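Local structure of ULam111 (Flavobacterium sp., 5WUT) at residues 130-135 with 154-159; 86-91 with 158-163; 145-150 with 180-185; 90-95 with 224-229. The protein is a laminarinase with a beta-jelly-roll fold that probably hydrolyses the beta-1,3-glycosidic bonds of laminarin, as laminarinases of glycoside hydrolase family 16 do. All blocks are in the same frame, centred on the assembly; numbering follows the deposited sequence.

Contact 1 (130-135 with 154-159); sequences HMVFTS and DTIEQG
H130 and E157 meet because each places CG beside its own backbone N, anti to the carbonyl carbon (chi1 -49° and -70°), and E157 then bends at chi2 (86°) to bring its CD back toward the histidine. The result is a His-carboxylate hydrogen bond near the start of strand 131-137 in the beta-jelly roll, where a loop with a type I turn from T155 to Q158 comes alongside. One carboxylate grips the residue twice. OE2 of E157 receives the backbone N of H130 on its syn lone pair at 2.7 Å, and also binds Y124. OE1 takes H130 ND1 at 2.8 Å by a more bent bond, with the imidazole and carboxylate planes almost perpendicular. An alanine in place of E157 would probably leave both N-H groups of H130 without these acceptors and its ring freer to turn. D154 sets its CB over one face of the imidazole, and its OD1 lies 3.5 Å from CB of H130; the same carboxylate is salt-bridged to R152. Deeper in, I156 supplies the apolar side of the contact: its CG2 lies 4.0 Å from CA of H130, while its CG1 meets CG1 of V132 at 3.7 Å.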
loop_
_atom_site.group_PDB
_atom_site.type_symbol
_atom_site.label_atom_id
_atom_site.label_comp_id
_atom_site.label_asym_id
_atom_site.label_seq_id
_atom_site.Cartn_x
_atom_site.Cartn_y
_atom_site.Cartn_z
ATOM N N HIS A 130 -5.465 -3.408 -12.313
ATOM C CA HIS A 130 -4.780 -3.749 -11.065
ATOM C C HIS A 130 -3.449 -3.031 -10.892
ATOM O O HIS A 130 -2.596 -3.497 -10.138
ATOM C CB HIS A 130 -4.554 -5.263 -10.976
ATOM C CG HIS A 130 -5.774 -6.073 -11.265
ATOM N ND1 HIS A 130 -7.042 -5.659 -10.919
ATOM C CD2 HIS A 130 -5.917 -7.279 -11.862
ATOM C CE1 HIS A 130 -7.917 -6.578 -11.291
ATOM N NE2 HIS A 130 -7.260 -7.571 -11.863
ATOM N N MET A 131 -3.268 -1.917 -11.603
ATOM C CA MET A 131 -2.050 -1.112 -11.502
ATOM C C MET A 131 -2.411 0.360 -11.387
ATOM O O MET A 131 -3.357 0.821 -12.036
ATOM C CB MET A 131 -1.139 -1.289 -12.732
ATOM C CG MET A 131 -0.699 -2.702 -13.047
ATOM S SD MET A 131 0.511 -3.310 -11.865
ATOM C CE MET A 131 0.189 -5.073 -11.969
ATOM N N VAL A 132 -1.667 1.094 -10.565
ATOM C CA VAL A 132 -1.723 2.556 -10.604
ATOM C C VAL A 132 -0.325 3.125 -10.749
ATOM O O VAL A 132 0.665 2.450 -10.462
ATOM C CB VAL A 132 -2.380 3.153 -9.360
ATOM C CG1 VAL A 132 -3.794 2.622 -9.215
ATOM C CG2 VAL A 132 -1.545 2.852 -8.123
ATOM N N PHE A 133 -0.249 4.379 -11.179
ATOM C CA PHE A 133 1.029 5.032 -11.434
ATOM C C PHE A 133 1.090 6.317 -10.632
ATOM O O PHE A 133 0.075 6.990 -10.495
ATOM C CB PHE A 133 1.197 5.320 -12.929
ATOM C CG PHE A 133 1.079 4.098 -13.801
ATOM C CD1 PHE A 133 -0.166 3.609 -14.182
ATOM C CD2 PHE A 133 2.212 3.440 -14.240
ATOM C CE1 PHE A 133 -0.273 2.477 -14.979
ATOM C CE2 PHE A 133 2.107 2.308 -15.038
ATOM C CZ PHE A 133 0.863 1.833 -15.405
ATOM N N THR A 134 2.258 6.625 -10.073
ATOM C CA THR A 134 2.503 7.889 -9.378
ATOM C C THR A 134 3.780 8.457 -9.958
ATOM O O THR A 134 4.783 7.746 -10.028
ATOM C CB THR A 134 2.640 7.703 -7.863
ATOM O OG1 THR A 134 3.644 6.714 -7.597
ATOM C CG2 THR A 134 1.325 7.243 -7.270
ATOM N N SER A 135 3.739 9.716 -10.403
ATOM C CA SER A 135 4.811 10.272 -11.232
ATOM C C SER A 135 5.015 11.758 -11.047
ATOM O O SER A 135 4.129 12.475 -10.564
ATOM C CB SER A 135 4.538 10.033 -12.721
ATOM O OG SER A 135 4.003 8.748 -12.978
ATOM N N ASP A 154 -4.502 -5.345 -6.687
ATOM C CA ASP A 154 -5.498 -6.129 -7.423
ATOM C C ASP A 154 -6.939 -5.722 -7.141
ATOM O O ASP A 154 -7.849 -6.091 -7.888
ATOM C CB ASP A 154 -5.334 -7.620 -7.118
ATOM C CG ASP A 154 -4.121 -8.214 -7.782
ATOM O OD1 ASP A 154 -3.409 -7.485 -8.510
ATOM O OD2 ASP A 154 -3.876 -9.419 -7.577
ATOM N N THR A 155 -7.146 -4.984 -6.057
ATOM C CA THR A 155 -8.470 -4.535 -5.663
ATOM C C THR A 155 -8.793 -3.109 -6.105
ATOM O O THR A 155 -9.832 -2.582 -5.729
ATOM C CB THR A 155 -8.632 -4.560 -4.127
ATOM O OG1 THR A 155 -7.565 -3.809 -3.541
ATOM C CG2 THR A 155 -8.588 -5.975 -3.607
ATOM N N ILE A 156 -7.930 -2.476 -6.898
ATOM C CA ILE A 156 -8.096 -1.031 -7.108
ATOM C C ILE A 156 -9.394 -0.670 -7.846
ATOM O O ILE A 156 -9.945 0.409 -7.637
ATOM C CB ILE A 156 -6.874 -0.421 -7.865
ATOM C CG1 ILE A 156 -6.775 1.097 -7.620
ATOM C CG2 ILE A 156 -6.894 -0.770 -9.360
ATOM C CD1 ILE A 156 -6.343 1.472 -6.196
ATOM N N GLU A 157 -9.898 -1.579 -8.672
ATOM C CA GLU A 157 -11.141 -1.341 -9.395
ATOM C C GLU A 157 -12.379 -1.487 -8.502
ATOM O O GLU A 157 -13.489 -1.136 -8.919
ATOM C CB GLU A 157 -11.253 -2.298 -10.587
ATOM C CG GLU A 157 -10.281 -2.042 -11.728
ATOM C CD GLU A 157 -8.938 -2.721 -11.547
ATOM O OE1 GLU A 157 -8.769 -3.475 -10.551
ATOM O OE2 GLU A 157 -8.045 -2.509 -12.404
ATOM N N GLN A 158 -12.205 -2.020 -7.294
ATOM C CA GLN A 158 -13.340 -2.253 -6.392
ATOM C C GLN A 158 -13.537 -1.090 -5.439
ATOM O O GLN A 158 -12.651 -0.795 -4.640
ATOM C CB GLN A 158 -13.134 -3.533 -5.567
ATOM C CG GLN A 158 -12.981 -4.814 -6.377
ATOM C CD GLN A 158 -12.334 -5.935 -5.571
ATOM O OE1 GLN A 158 -12.595 -6.089 -4.377
ATOM N NE2 GLN A 158 -11.481 -6.722 -6.223
ATOM N N GLY A 159 -14.702 -0.451 -5.504
ATOM C CA GLY A 159 -15.054 0.589 -4.551
ATOM C C GLY A 159 -14.196 1.835 -4.648
ATOM O O GLY A 159 -13.536 2.072 -5.665
#

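Contact 2 (86-91 with 158-163); sequences EARAKL and QGFHLY
A87 and A89 pair with Y163 and H161 in an antiparallel ladder that joins strands 83-90 and 161-167 of the jelly roll. Both are hydrogen-bonded pairs, each closed by two backbone bonds, such as A87 N to Y163 O at 2.8 Å. R88 and L162 form the non-hydrogen-bonded pair between them, and CB of R88 touches CD2 of L162 at 3.7 Å.

Beyond the ladder, the F160 ring lies between K90 and R88. CB of K90 makes a CH-pi contact over its centre, 3.6 Å from the centroid. NH1 of R88 lies over the rim of the opposite face, and CB of F160 sits over the guanidinium, the two planes only 14° apart. R88 runs extended from CG to NE, and its NH1 is salt-bridged to D229, which probably fixes the guanidinium there. An alanine at F160 would probably open a gap beside K90, leaving its CB without the ring and NH1 of R88 without the rim beneath it, while CB would stay against the guanidinium.

On the other face, the OH of Y163 rests against L91, 3.7 Å from its CD1.

Water-mediated links complete the account. One water joins L91 N to G159 O. Another, in the plane of the Y163 ring at its edge, donates to A89 O at 2.8 Å and lies 2.7 Å from Y163 OH.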
loop_
_atom_site.group_PDB
_atom_site.type_symbol
_atom_site.label_atom_id
_atom_site.label_comp_id
_atom_site.label_asym_id
_atom_site.label_seq_id
_atom_site.Cartn_x
_atom_site.Cartn_y
_atom_site.Cartn_z
ATOM N N GLU A 86 -5.213 14.823 -0.423
ATOM C CA GLU A 86 -5.843 13.495 -0.531
ATOM C C GLU A 86 -7.136 13.528 -1.323
ATOM O O GLU A 86 -7.975 14.408 -1.097
ATOM C CB GLU A 86 -6.116 12.944 0.881
ATOM C CG GLU A 86 -6.804 11.576 0.938
ATOM C CD GLU A 86 -7.139 11.196 2.384
ATOM O OE1 GLU A 86 -6.238 10.726 3.116
ATOM O OE2 GLU A 86 -8.298 11.408 2.804
ATOM N N ALA A 87 -7.298 12.574 -2.242
ATOM C CA ALA A 87 -8.546 12.407 -2.971
ATOM C C ALA A 87 -9.106 11.023 -2.723
ATOM O O ALA A 87 -8.360 10.065 -2.538
ATOM C CB ALA A 87 -8.347 12.628 -4.479
ATOM N N ARG A 88 -10.427 10.923 -2.683
ATOM C CA ARG A 88 -11.099 9.640 -2.557
ATOM C C ARG A 88 -11.881 9.433 -3.837
ATOM O O ARG A 88 -12.680 10.292 -4.219
ATOM C CB ARG A 88 -12.010 9.621 -1.324
ATOM C CG ARG A 88 -12.752 8.321 -1.145
ATOM C CD ARG A 88 -13.484 8.268 0.186
ATOM N NE ARG A 88 -14.058 6.946 0.391
ATOM C CZ ARG A 88 -15.322 6.619 0.136
ATOM N NH1 ARG A 88 -16.166 7.512 -0.335
ATOM N NH2 ARG A 88 -15.737 5.381 0.354
ATOM N N ALA A 89 -11.629 8.330 -4.536
ATOM C CA ALA A 89 -12.226 8.166 -5.854
ATOM C C ALA A 89 -12.462 6.716 -6.231
ATOM O O ALA A 89 -11.849 5.804 -5.678
ATOM C CB ALA A 89 -11.360 8.837 -6.910
ATOM N N LYS A 90 -13.376 6.531 -7.183
ATOM C CA LYS A 90 -13.714 5.215 -7.735
ATOM C C LYS A 90 -13.441 5.239 -9.241
ATOM O O LYS A 90 -13.819 6.200 -9.922
ATOM C CB LYS A 90 -15.175 4.873 -7.419
ATOM C CG LYS A 90 -15.675 3.555 -7.999
ATOM C CD LYS A 90 -17.098 3.286 -7.534
ATOM C CE LYS A 90 -17.541 1.865 -7.861
ATOM N NZ LYS A 90 -17.503 1.559 -9.318
ATOM N N LEU A 91 -12.761 4.204 -9.743
ATOM C CA LEU A 91 -12.249 4.200 -11.114
ATOM C C LEU A 91 -13.260 3.747 -12.157
ATOM O O LEU A 91 -14.116 2.911 -11.854
ATOM C CB LEU A 91 -11.034 3.280 -11.209
ATOM C CG LEU A 91 -9.818 3.670 -10.378
ATOM C CD1 LEU A 91 -8.791 2.532 -10.384
ATOM C CD2 LEU A 91 -9.223 4.960 -10.929
ATOM N N GLN A 158 -12.205 -2.020 -7.294
ATOM C CA GLN A 158 -13.340 -2.253 -6.392
ATOM C C GLN A 158 -13.537 -1.090 -5.439
ATOM O O GLN A 158 -12.651 -0.795 -4.640
ATOM C CB GLN A 158 -13.134 -3.533 -5.567
ATOM C CG GLN A 158 -12.981 -4.814 -6.377
ATOM C CD GLN A 158 -12.334 -5.935 -5.571
ATOM O OE1 GLN A 158 -12.595 -6.089 -4.377
ATOM N NE2 GLN A 158 -11.481 -6.722 -6.223
ATOM N N GLY A 159 -14.702 -0.451 -5.504
ATOM C CA GLY A 159 -15.054 0.589 -4.551
ATOM C C GLY A 159 -14.196 1.835 -4.648
ATOM O O GLY A 159 -13.536 2.072 -5.665
ATOM N N PHE A 160 -14.193 2.616 -3.569
ATOM C CA PHE A 160 -13.390 3.843 -3.484
ATOM C C PHE A 160 -12.031 3.579 -2.827
ATOM O O PHE A 160 -11.923 2.759 -1.915
ATOM C CB PHE A 160 -14.147 4.933 -2.704
ATOM C CG PHE A 160 -15.247 5.584 -3.500
ATOM C CD1 PHE A 160 -16.462 4.932 -3.683
ATOM C CD2 PHE A 160 -15.058 6.836 -4.084
ATOM C CE1 PHE A 160 -17.479 5.514 -4.439
ATOM C CE2 PHE A 160 -16.070 7.426 -4.843
ATOM C CZ PHE A 160 -17.286 6.761 -5.015
ATOM N N HIS A 161 -11.001 4.268 -3.317
ATOM C CA HIS A 161 -9.678 4.228 -2.707
ATOM C C HIS A 161 -9.164 5.636 -2.493
ATOM O O HIS A 161 -9.688 6.599 -3.057
ATOM C CB HIS A 161 -8.703 3.440 -3.575
ATOM C CG HIS A 161 -9.073 2.001 -3.717
ATOM N ND1 HIS A 161 -8.475 1.001 -2.973
ATOM C CD2 HIS A 161 -10.002 1.392 -4.491
ATOM C CE1 HIS A 161 -9.015 -0.159 -3.293
ATOM N NE2 HIS A 161 -9.944 0.047 -4.213
ATOM N N LEU A 162 -8.120 5.741 -1.676
ATOM C CA LEU A 162 -7.498 7.022 -1.358
ATOM C C LEU A 162 -6.189 7.185 -2.114
ATOM O O LEU A 162 -5.365 6.254 -2.172
ATOM C CB LEU A 162 -7.241 7.134 0.147
ATOM C CG LEU A 162 -8.438 6.937 1.071
ATOM C CD1 LEU A 162 -7.954 7.082 2.506
ATOM C CD2 LEU A 162 -9.544 7.923 0.776
ATOM N N TYR A 163 -6.012 8.367 -2.696
ATOM C CA TYR A 163 -4.810 8.716 -3.438
ATOM C C TYR A 163 -4.283 10.004 -2.864
ATOM O O TYR A 163 -5.028 10.969 -2.807
ATOM C CB TYR A 163 -5.123 8.871 -4.931
ATOM C CG TYR A 163 -5.776 7.665 -5.560
ATOM C CD1 TYR A 163 -7.149 7.443 -5.459
ATOM C CD2 TYR A 163 -5.023 6.752 -6.295
ATOM C CE1 TYR A 163 -7.740 6.328 -6.048
ATOM C CE2 TYR A 163 -5.606 5.656 -6.891
ATOM C CZ TYR A 163 -6.964 5.442 -6.769
ATOM O OH TYR A 163 -7.539 4.326 -7.376
HETATM O O HOH W 1 -11.606 4.794 0.631
HETATM O O HOH W 2 -10.133 3.968 -6.846
HETATM O O HOH W 3 -12.068 2.070 -7.867
#

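Contact 3 (145-150 with 180-185); sequences TINTKR and LVYTFN
The rings of F184 and Y182 meet the chain around N147 in different ways. N147 sets its CB over one face of the F184 ring and tilts its amide 46° from the ring plane, with OD1 3.3 Å from CE1 of F184. Over one face of Y182, offset toward the rim, lies the T148 carbonyl group, and a water sits in the plane of the ring at its edge. These contacts bring together two nearly antiparallel strands of the jelly roll, 148-152 and 179-184, whose short segments pass 7.5 Å apart, too far for a shared ladder. Side chains and water therefore span the interval.

Y182 reaches across because its CG is anti to the backbone N (chi1 175°). Its OH ends beside N147, 3.3 Å from CB, at the centre of an inverse gamma turn. The same residue closes an ST turn, its N donating to T145 OG1. Nearer the Y182 backbone, CB of K149 packs 3.7 Å from CG of the tyrosine.

V181 and Y182 form a classic beta bulge opposite F174, whose ring also meets that of Y182. Just before it, L180 makes backbone hydrogen bonds to the second subunit.

Two waters bridge the segments. One links K149 NZ to V181 O. The other donates to N147 OD1 at 2.9 Å and stands 2.6 Å from Y182 OH.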
loop_
_atom_site.group_PDB
_atom_site.type_symbol
_atom_site.label_atom_id
_atom_site.label_comp_id
_atom_site.label_asym_id
_atom_site.label_seq_id
_atom_site.Cartn_x
_atom_site.Cartn_y
_atom_site.Cartn_z
ATOM N N THR A 145 8.721 9.845 -18.268
ATOM C CA THR A 145 9.500 10.255 -17.120
ATOM C C THR A 145 10.094 9.068 -16.376
ATOM O O THR A 145 9.479 8.000 -16.267
ATOM C CB THR A 145 8.636 11.113 -16.150
ATOM O OG1 THR A 145 9.415 11.478 -15.005
ATOM C CG2 THR A 145 7.407 10.346 -15.682
ATOM N N ILE A 146 11.300 9.252 -15.858
ATOM C CA ILE A 146 11.902 8.191 -15.060
ATOM C C ILE A 146 11.464 8.290 -13.608
ATOM O O ILE A 146 11.676 7.349 -12.831
ATOM C CB ILE A 146 13.433 8.217 -15.094
ATOM C CG1 ILE A 146 13.959 9.499 -14.442
ATOM C CG2 ILE A 146 13.918 8.041 -16.520
ATOM C CD1 ILE A 146 15.231 9.316 -13.661
ATOM N N ASN A 147 10.884 9.434 -13.235
ATOM C CA ASN A 147 10.423 9.632 -11.859
ATOM C C ASN A 147 8.971 9.184 -11.750
ATOM O O ASN A 147 8.007 9.973 -11.760
ATOM C CB ASN A 147 10.628 11.083 -11.414
ATOM C CG ASN A 147 12.096 11.463 -11.390
ATOM O OD1 ASN A 147 12.924 10.738 -10.827
ATOM N ND2 ASN A 147 12.434 12.565 -12.035
ATOM N N THR A 148 8.832 7.868 -11.681
ATOM C CA THR A 148 7.541 7.225 -11.718
ATOM C C THR A 148 7.627 5.885 -11.006
ATOM O O THR A 148 8.705 5.307 -10.844
ATOM C CB THR A 148 7.038 7.034 -13.173
ATOM O OG1 THR A 148 5.687 6.576 -13.166
ATOM C CG2 THR A 148 7.911 6.052 -13.975
ATOM N N LYS A 149 6.485 5.425 -10.530
ATOM C CA LYS A 149 6.397 4.126 -9.891
ATOM C C LYS A 149 5.088 3.472 -10.282
ATOM O O LYS A 149 4.044 4.103 -10.218
ATOM C CB LYS A 149 6.484 4.259 -8.372
ATOM C CG LYS A 149 6.373 2.936 -7.616
ATOM C CD LYS A 149 7.673 2.156 -7.660
ATOM C CE LYS A 149 7.717 1.100 -6.556
ATOM N NZ LYS A 149 6.866 -0.082 -6.894
ATOM N N ARG A 150 5.151 2.209 -10.690
ATOM C CA ARG A 150 3.972 1.404 -10.953
ATOM C C ARG A 150 3.699 0.535 -9.726
ATOM O O ARG A 150 4.569 -0.222 -9.277
ATOM C CB ARG A 150 4.189 0.528 -12.191
ATOM C CG ARG A 150 3.053 -0.415 -12.552
ATOM C CD ARG A 150 3.577 -1.493 -13.499
ATOM N NE ARG A 150 4.329 -0.901 -14.604
ATOM C CZ ARG A 150 3.816 -0.577 -15.786
ATOM N NH1 ARG A 150 2.532 -0.784 -16.037
ATOM N NH2 ARG A 150 4.594 -0.042 -16.720
ATOM N N LEU A 180 2.574 4.263 1.848
ATOM C CA LEU A 180 3.581 4.995 1.078
ATOM C C LEU A 180 4.108 4.118 -0.048
ATOM O O LEU A 180 4.718 3.073 0.214
ATOM C CB LEU A 180 4.726 5.448 1.970
ATOM C CG LEU A 180 5.877 6.174 1.273
ATOM C CD1 LEU A 180 5.385 7.461 0.682
ATOM C CD2 LEU A 180 6.992 6.439 2.291
ATOM N N VAL A 181 3.848 4.521 -1.293
ATOM C CA VAL A 181 4.222 3.681 -2.437
ATOM C C VAL A 181 5.403 4.215 -3.240
ATOM O O VAL A 181 6.022 3.460 -3.997
ATOM C CB VAL A 181 3.041 3.472 -3.400
ATOM C CG1 VAL A 181 1.920 2.748 -2.686
ATOM C CG2 VAL A 181 2.555 4.810 -3.988
ATOM N N TYR A 182 5.721 5.499 -3.082
ATOM C CA TYR A 182 6.755 6.131 -3.901
ATOM C C TYR A 182 7.221 7.427 -3.249
ATOM O O TYR A 182 6.407 8.194 -2.723
ATOM C CB TYR A 182 6.233 6.407 -5.325
ATOM C CG TYR A 182 7.183 7.166 -6.230
ATOM C CD1 TYR A 182 8.494 6.731 -6.434
ATOM C CD2 TYR A 182 6.756 8.299 -6.911
ATOM C CE1 TYR A 182 9.366 7.438 -7.256
ATOM C CE2 TYR A 182 7.615 8.998 -7.748
ATOM C CZ TYR A 182 8.909 8.562 -7.917
ATOM O OH TYR A 182 9.757 9.288 -8.732
ATOM N N THR A 183 8.528 7.668 -3.293
ATOM C CA THR A 183 9.106 8.893 -2.762
ATOM C C THR A 183 10.073 9.504 -3.773
ATOM O O THR A 183 10.920 8.808 -4.333
ATOM C CB THR A 183 9.860 8.643 -1.438
ATOM O OG1 THR A 183 8.945 8.182 -0.437
ATOM C CG2 THR A 183 10.533 9.918 -0.965
ATOM N N PHE A 184 9.933 10.800 -4.019
ATOM C CA PHE A 184 10.886 11.528 -4.850
ATOM C C PHE A 184 11.539 12.570 -3.959
ATOM O O PHE A 184 10.866 13.434 -3.384
ATOM C CB PHE A 184 10.188 12.168 -6.065
ATOM C CG PHE A 184 11.109 12.941 -6.978
ATOM C CD1 PHE A 184 12.177 12.316 -7.602
ATOM C CD2 PHE A 184 10.872 14.286 -7.242
ATOM C CE1 PHE A 184 13.021 13.027 -8.453
ATOM C CE2 PHE A 184 11.704 15.005 -8.092
ATOM C CZ PHE A 184 12.778 14.370 -8.702
ATOM N N ASN A 185 12.852 12.447 -3.803
ATOM C CA ASN A 185 13.613 13.334 -2.941
ATOM C C ASN A 185 15.003 13.519 -3.516
ATOM O O ASN A 185 15.968 12.925 -3.032
ATOM C CB ASN A 185 13.689 12.765 -1.518
ATOM C CG ASN A 185 14.394 13.697 -0.547
ATOM O OD1 ASN A 185 15.007 14.685 -0.947
ATOM N ND2 ASN A 185 14.307 13.381 0.741
HETATM O O HOH W 4 12.320 8.664 -8.952
HETATM O O HOH W 5 4.899 0.798 -5.168
#

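Contact 4 (90-95 with 224-229); sequences KLPVGK and QDFSID
P92 and F226 lie side by side and point the same way, with CD of the proline 3.9 Å from CD1 of the phenylalanine. They pack where strand 83-90 of the jelly roll gives way to a loop beside strand 224-234. An antiparallel hydrogen-bonded pair, K90 with S227, marks this end of the pairing: K90 N donates to S227 O at 2.8 Å, and S227 N returns a bond to K90 O. Beyond it P92 has no N-H to offer D225 O, so the ladder cannot continue in the same form.

The F226 ring has unlike neighbours at its face and at its edge. CD1 of I228 lies over the centre of one face, while K90 O approaches the edge in the ring plane, 3.4 Å from CD1 of F226. M206 and P99 add to the apolar surroundings of both F226 and P92.

Q224 crosses V93 obliquely and adds a side-chain bond one residue further on. Its CG stands anti to the carbonyl carbon (chi1 -80°), and the bend at chi2 (-62°) brings CD toward V93. NE2 is bonded to I221 O, outside the two segments, so both ends of the amide are engaged. CG2 of V93 rests 3.7 Å from OE1 of Q224. That oxygen accepts V93 N at 3.0 Å in an almost straight bond (174° at the hydrogen), the donor standing well above the amide plane.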
loop_
_atom_site.group_PDB
_atom_site.type_symbol
_atom_site.label_atom_id
_atom_site.label_comp_id
_atom_site.label_asym_id
_atom_site.label_seq_id
_atom_site.Cartn_x
_atom_site.Cartn_y
_atom_site.Cartn_z
ATOM N N LYS A 90 -13.376 6.531 -7.183
ATOM C CA LYS A 90 -13.714 5.215 -7.735
ATOM C C LYS A 90 -13.441 5.239 -9.241
ATOM O O LYS A 90 -13.819 6.200 -9.922
ATOM C CB LYS A 90 -15.175 4.873 -7.419
ATOM C CG LYS A 90 -15.675 3.555 -7.999
ATOM C CD LYS A 90 -17.098 3.286 -7.534
ATOM C CE LYS A 90 -17.541 1.865 -7.861
ATOM N NZ LYS A 90 -17.503 1.559 -9.318
ATOM N N LEU A 91 -12.761 4.204 -9.743
ATOM C CA LEU A 91 -12.249 4.200 -11.114
ATOM C C LEU A 91 -13.260 3.747 -12.157
ATOM O O LEU A 91 -14.116 2.911 -11.854
ATOM C CB LEU A 91 -11.034 3.280 -11.209
ATOM C CG LEU A 91 -9.818 3.670 -10.378
ATOM C CD1 LEU A 91 -8.791 2.532 -10.384
ATOM C CD2 LEU A 91 -9.223 4.960 -10.929
ATOM N N PRO A 92 -13.142 4.288 -13.381
ATOM C CA PRO A 92 -13.770 3.666 -14.551
ATOM C C PRO A 92 -12.952 2.443 -14.920
ATOM O O PRO A 92 -11.804 2.334 -14.477
ATOM C CB PRO A 92 -13.659 4.737 -15.630
ATOM C CG PRO A 92 -12.331 5.383 -15.309
ATOM C CD PRO A 92 -12.257 5.397 -13.777
ATOM N N VAL A 93 -13.495 1.543 -15.734
ATOM C CA VAL A 93 -12.742 0.352 -16.094
ATOM C C VAL A 93 -12.843 0.085 -17.583
ATOM O O VAL A 93 -13.827 0.449 -18.222
ATOM C CB VAL A 93 -13.240 -0.884 -15.320
ATOM C CG1 VAL A 93 -13.010 -0.701 -13.830
ATOM C CG2 VAL A 93 -14.706 -1.107 -15.570
ATOM N N GLY A 94 -11.805 -0.528 -18.137
ATOM C CA GLY A 94 -11.857 -0.981 -19.517
ATOM C C GLY A 94 -10.724 -0.462 -20.372
ATOM O O GLY A 94 -10.117 0.576 -20.086
ATOM N N LYS A 95 -10.431 -1.190 -21.445
ATOM C CA LYS A 95 -9.305 -0.837 -22.292
ATOM C C LYS A 95 -9.522 0.485 -23.026
ATOM O O LYS A 95 -10.488 0.637 -23.776
ATOM C CB LYS A 95 -9.032 -1.953 -23.304
ATOM C CG LYS A 95 -7.832 -1.676 -24.191
ATOM C CD LYS A 95 -7.596 -2.815 -25.186
ATOM C CE LYS A 95 -8.730 -2.922 -26.172
ATOM N NZ LYS A 95 -8.349 -3.723 -27.379
ATOM N N GLN A 224 -18.546 5.023 -19.260
ATOM C CA GLN A 224 -17.794 4.703 -18.047
ATOM C C GLN A 224 -17.769 5.881 -17.093
ATOM O O GLN A 224 -17.559 7.016 -17.519
ATOM C CB GLN A 224 -16.364 4.296 -18.402
ATOM C CG GLN A 224 -16.212 2.854 -18.884
ATOM C CD GLN A 224 -16.626 1.831 -17.833
ATOM O OE1 GLN A 224 -16.335 1.986 -16.642
ATOM N NE2 GLN A 224 -17.306 0.780 -18.267
ATOM N N ASP A 225 -17.945 5.596 -15.800
ATOM C CA ASP A 225 -17.978 6.623 -14.763
ATOM C C ASP A 225 -16.692 6.658 -13.930
ATOM O O ASP A 225 -16.211 5.619 -13.459
ATOM C CB ASP A 225 -19.144 6.396 -13.799
ATOM C CG ASP A 225 -20.502 6.695 -14.409
ATOM O OD1 ASP A 225 -20.577 7.262 -15.515
ATOM O OD2 ASP A 225 -21.506 6.371 -13.740
ATOM N N PHE A 226 -16.179 7.869 -13.745
ATOM C CA PHE A 226 -15.067 8.195 -12.847
ATOM C C PHE A 226 -15.667 9.057 -11.751
ATOM O O PHE A 226 -16.134 10.163 -12.032
ATOM C CB PHE A 226 -13.986 8.933 -13.633
ATOM C CG PHE A 226 -12.779 9.383 -12.833
ATOM C CD1 PHE A 226 -12.346 8.718 -11.692
ATOM C CD2 PHE A 226 -12.038 10.464 -13.289
ATOM C CE1 PHE A 226 -11.191 9.158 -11.013
ATOM C CE2 PHE A 226 -10.903 10.915 -12.615
ATOM C CZ PHE A 226 -10.483 10.255 -11.474
ATOM N N SER A 227 -15.691 8.549 -10.515
ATOM C CA SER A 227 -16.383 9.238 -9.418
ATOM C C SER A 227 -15.402 9.750 -8.380
ATOM O O SER A 227 -14.582 8.983 -7.878
ATOM C CB SER A 227 -17.389 8.308 -8.733
ATOM O OG SER A 227 -18.340 7.819 -9.673
ATOM N N ILE A 228 -15.510 11.026 -8.036
ATOM C CA ILE A 228 -14.609 11.604 -7.038
ATOM C C ILE A 228 -15.434 12.137 -5.866
ATOM O O ILE A 228 -16.324 12.953 -6.053
ATOM C CB ILE A 228 -13.737 12.716 -7.645
ATOM C CG1 ILE A 228 -13.005 12.216 -8.911
ATOM C CG2 ILE A 228 -12.744 13.247 -6.597
ATOM C CD1 ILE A 228 -13.746 12.448 -10.223
ATOM N N ASP A 229 -15.156 11.632 -4.666
ATOM C CA ASP A 229 -15.875 12.025 -3.440
ATOM C C ASP A 229 -15.385 13.358 -2.895
ATOM O O ASP A 229 -16.180 14.239 -2.565
ATOM C CB ASP A 229 -15.718 10.910 -2.398
ATOM C CG ASP A 229 -16.586 11.094 -1.157
ATOM O OD1 ASP A 229 -17.488 11.948 -1.143
ATOM O OD2 ASP A 229 -16.374 10.315 -0.194
HETATM O O HOH W 6 -16.569 2.423 -12.511
#

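Contacts 1, 2 and 4 form a cluster, with centres 9 to 11 Å apart, whereas contact 3 lies about 15 Å from contact 1 and 23 Å from contact 4. Strand 83-90 is common to contacts 2 and 4, which start from the same stretch and are tied by the R88-D229 salt bridge. The loop of contact 1 runs straight into contact 2, and I156 packs on L91 and Y163. Neighbouring strands 131-137 and 148-152 join contacts 1 and 3. Both these contacts lie within the span from 90-95 to 224-229, and contact 3 alternates with contacts 1 and 2 along the chain. Segments 19 to 129 residues apart thus lock one jelly roll together, and contacts 1 and 3 both reach the second subunit.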